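PDB 4UUC: ankyrin repeat and SOCS box protein 11 from Homo sapiens, which recognises substrates such as BIK, DIRAS2 and RPN1 for a cullin-5-RING E3 ubiquitin ligase, marking them for proteasomal degradation. Local coordinates for residues A[109-113]-A[145-150]. Residues are numbered along the deposited sequence; the frame is centred on the assembly and turned at random.
Sequences AVKRG and YQRVDC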
ATOM      1  N   ALA A 109       1.487  -0.364  -0.377  1.00 15.21           N
ATOM      2  CA  ALA A 109       1.682  -1.781  -0.691  1.00 16.12           C
ATOM      3  C   ALA A 109       0.801  -2.196  -1.866  1.00 18.01           C
ATOM      4  O   ALA A 109       1.273  -2.847  -2.806  1.00 15.74           O
ATOM      5  CB  ALA A 109       1.387  -2.648   0.520  1.00 15.99           C
ATOM      6  N   VAL A 110      -0.474  -1.820  -1.812  1.00 14.63           N
ATOM      7  CA  VAL A 110      -1.417  -2.179  -2.871  1.00 16.76           C
ATOM      8  C   VAL A 110      -1.021  -1.518  -4.187  1.00 16.82           C
ATOM      9  O   VAL A 110      -0.997  -2.174  -5.223  1.00 18.93           O
ATOM     10  CB  VAL A 110      -2.862  -1.784  -2.507  1.00 21.24           C
ATOM     11  CG1 VAL A 110      -3.802  -1.993  -3.695  1.00 14.92           C
ATOM     12  CG2 VAL A 110      -3.337  -2.591  -1.312  1.00 22.43           C
ATOM     13  N   LYS A 111      -0.703  -0.226  -4.144  1.00 14.66           N
ATOM     14  CA  LYS A 111      -0.267   0.490  -5.341  1.00 17.36           C
ATOM     15  C   LYS A 111       0.846  -0.262  -6.077  1.00 17.24           C
ATOM     16  O   LYS A 111       0.824  -0.378  -7.305  1.00 18.00           O
ATOM     17  CB  LYS A 111       0.207   1.899  -4.975  1.00 15.31           C
ATOM     18  CG  LYS A 111       0.800   2.682  -6.139  1.00 15.46           C
ATOM     19  CD  LYS A 111       1.148   4.106  -5.713  1.00 18.81           C
ATOM     20  CE  LYS A 111       1.790   4.890  -6.843  1.00 28.72           C
ATOM     21  NZ  LYS A 111       2.012   6.316  -6.462  1.00 30.86           N
ATOM     22  N   ARG A 112       1.803  -0.786  -5.318  1.00 15.16           N
ATOM     23  CA  ARG A 112       2.953  -1.479  -5.893  1.00 19.91           C
ATOM     24  C   ARG A 112       2.704  -2.964  -6.160  1.00 21.13           C
ATOM     25  O   ARG A 112       3.586  -3.661  -6.670  1.00 22.92           O
ATOM     26  CB  ARG A 112       4.159  -1.325  -4.969  1.00 21.98           C
ATOM     27  CG  ARG A 112       4.664   0.106  -4.867  1.00 21.86           C
ATOM     28  CD  ARG A 112       5.779   0.229  -3.849  1.00 22.78           C
ATOM     29  NE  ARG A 112       6.277   1.601  -3.757  1.00 24.17           N
ATOM     30  CZ  ARG A 112       7.494   2.006  -4.120  1.00 24.37           C
ATOM     31  NH1 ARG A 112       8.388   1.153  -4.608  1.00 30.05           N
ATOM     32  NH2 ARG A 112       7.822   3.282  -3.983  1.00 26.78           N
ATOM     33  N   GLY A 113       1.513  -3.447  -5.816  1.00 16.50           N
ATOM     34  CA  GLY A 113       1.149  -4.836  -6.049  1.00 21.81           C
ATOM     35  C   GLY A 113       1.775  -5.809  -5.067  1.00 22.43           C
ATOM     36  O   GLY A 113       1.948  -6.988  -5.376  1.00 23.54           O
ATOM     37  N   TYR A 145      -4.382   0.775 -10.261  1.00 16.23           N
ATOM     38  CA  TYR A 145      -3.083   0.279 -10.724  1.00 16.82           C
ATOM     39  C   TYR A 145      -3.118  -1.151 -11.275  1.00 17.61           C
ATOM     40  O   TYR A 145      -2.073  -1.777 -11.463  1.00 18.58           O
ATOM     41  CB  TYR A 145      -2.072   0.399  -9.584  1.00 13.98           C
ATOM     42  CG  TYR A 145      -1.749   1.851  -9.318  1.00 17.34           C
ATOM     43  CD1 TYR A 145      -0.858   2.536 -10.131  1.00 23.00           C
ATOM     44  CD2 TYR A 145      -2.380   2.551  -8.300  1.00 17.67           C
ATOM     45  CE1 TYR A 145      -0.575   3.868  -9.917  1.00 20.70           C
ATOM     46  CE2 TYR A 145      -2.102   3.889  -8.078  1.00 21.67           C
ATOM     47  CZ  TYR A 145      -1.201   4.541  -8.893  1.00 29.48           C
ATOM     48  OH  TYR A 145      -0.915   5.873  -8.685  1.00 32.04           O
ATOM     49  N   GLN A 146      -4.320  -1.647 -11.555  1.00 16.30           N
ATOM     50  CA  GLN A 146      -4.506  -2.916 -12.268  1.00 15.39           C
ATOM     51  C   GLN A 146      -3.898  -4.107 -11.529  1.00 20.22           C
ATOM     52  O   GLN A 146      -3.347  -5.021 -12.146  1.00 20.50           O
ATOM     53  CB  GLN A 146      -3.904  -2.824 -13.676  1.00 24.16           C
ATOM     54  CG  GLN A 146      -4.399  -1.635 -14.492  1.00 22.95           C
ATOM     55  CD  GLN A 146      -3.861  -1.634 -15.912  1.00 37.22           C
ATOM     56  OE1 GLN A 146      -4.615  -1.781 -16.874  1.00 29.13           O
ATOM     57  NE2 GLN A 146      -2.552  -1.466 -16.049  1.00 41.37           N
ATOM     58  N   ARG A 147      -4.019  -4.101 -10.206  1.00 18.20           N
ATOM     59  CA  ARG A 147      -3.469  -5.166  -9.376  1.00 18.84           C
ATOM     60  C   ARG A 147      -4.499  -6.274  -9.188  1.00 17.56           C
ATOM     61  O   ARG A 147      -5.213  -6.314  -8.184  1.00 19.18           O
ATOM     62  CB  ARG A 147      -3.026  -4.604  -8.025  1.00 18.18           C
ATOM     63  CG  ARG A 147      -2.058  -3.435  -8.135  1.00 20.88           C
ATOM     64  CD  ARG A 147      -0.814  -3.787  -8.940  1.00 21.29           C
ATOM     65  NE  ARG A 147       0.187  -2.721  -8.897  1.00 19.90           N
ATOM     66  CZ  ARG A 147       1.284  -2.698  -9.646  1.00 21.54           C
ATOM     67  NH1 ARG A 147       1.524  -3.686 -10.503  1.00 29.19           N
ATOM     68  NH2 ARG A 147       2.143  -1.693  -9.543  1.00 22.42           N
ATOM     69  N   VAL A 148      -4.575  -7.166 -10.171  1.00 18.38           N
ATOM     70  CA  VAL A 148      -5.648  -8.152 -10.229  1.00 15.91           C
ATOM     71  C   VAL A 148      -5.699  -9.036  -8.984  1.00 15.65           C
ATOM     72  O   VAL A 148      -6.768  -9.246  -8.416  1.00 18.61           O
ATOM     73  CB  VAL A 148      -5.513  -9.065 -11.467  1.00 17.73           C
ATOM     74  CG1 VAL A 148      -6.742  -9.958 -11.599  1.00 20.81           C
ATOM     75  CG2 VAL A 148      -5.326  -8.240 -12.731  1.00 21.97           C
ATOM     76  N   ASP A 149      -4.553  -9.569  -8.572  1.00 19.61           N
ATOM     77  CA  ASP A 149      -4.507 -10.453  -7.411  1.00 22.10           C
ATOM     78  C   ASP A 149      -4.938  -9.722  -6.138  1.00 19.46           C
ATOM     79  O   ASP A 149      -5.605 -10.299  -5.281  1.00 20.55           O
ATOM     80  CB  ASP A 149      -3.103 -11.034  -7.226  1.00 27.23           C
ATOM     81  CG  ASP A 149      -2.720 -12.009  -8.326  1.00 39.13           C
ATOM     82  OD1 ASP A 149      -3.628 -12.555  -8.996  1.00 34.10           O
ATOM     83  OD2 ASP A 149      -1.504 -12.238  -8.514  1.00 41.13           O
ATOM     84  N   CYS A 150      -4.554  -8.455  -6.012  1.00 19.77           N
ATOM     85  CA  CYS A 150      -4.957  -7.652  -4.857  1.00 17.26           C
ATOM     86  C   CYS A 150      -6.460  -7.377  -4.869  1.00 15.22           C
ATOM     87  O   CYS A 150      -7.114  -7.428  -3.825  1.00 15.91           O
ATOM     88  CB  CYS A 150      -4.184  -6.330  -4.821  1.00 21.84           C
ATOM     89  SG  CYS A 150      -2.453  -6.507  -4.340  1.00 23.41           S
TER
HETATM   90  O   HOH W   1      -1.071   7.151  -6.038  1.00 43.11           O
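Two successive helix-turn-helix units of the ankyrin repeat domain stack here, the turn of the fourth repeat (109-113) against that of the fifth (145-150), with Arg147 reaching back across the repeat interface to the end of helix 105-111. Its guanidinium grips Lys111 O side-on: NE and NH2 both donate to that one carbonyl oxygen at 2.9 Å, and the oxygen lies almost in the guanidinium plane. The two N-H groups reach it differently. NH2 comes in the carbonyl plane, on a lone pair, whereas NE stands 49° above that plane; the sharing leaves both bonds somewhat bent. Gly113 closes helix 105-111 in a Schellman motif, its N donating to Val110 O. A bend at the second torsion of Arg147 (chi2 -56°) shapes the chain whose CD passes 3.6 Å from Gly113 CA on the way to Lys111 O. Arg112 C lies over one face of the guanidinium. Arg147 is also the N-cap residue of helix 148-156, so one residue begins the second helix of its own repeat and binds the C-terminal end of the first helix of the repeat before. Deeper in the interface, Val110 CG1 meets Cys150 CB at 4.5 Å, and both side chains also touch Ala142 of helix 138-144. On the more solvent-exposed side, the fully extended Lys111 side chain runs obliquely across one face of the Tyr145 ring. Its CG makes a CH-pi contact 3.8 Å from the ring centroid, and CE comes 3.4 Å from Tyr145 OH. Beyond the ring a water bridges the two polar ends, accepting from Lys111 NZ at 3.2 Å and hydrogen-bonding Tyr145 OH at 2.9 Å.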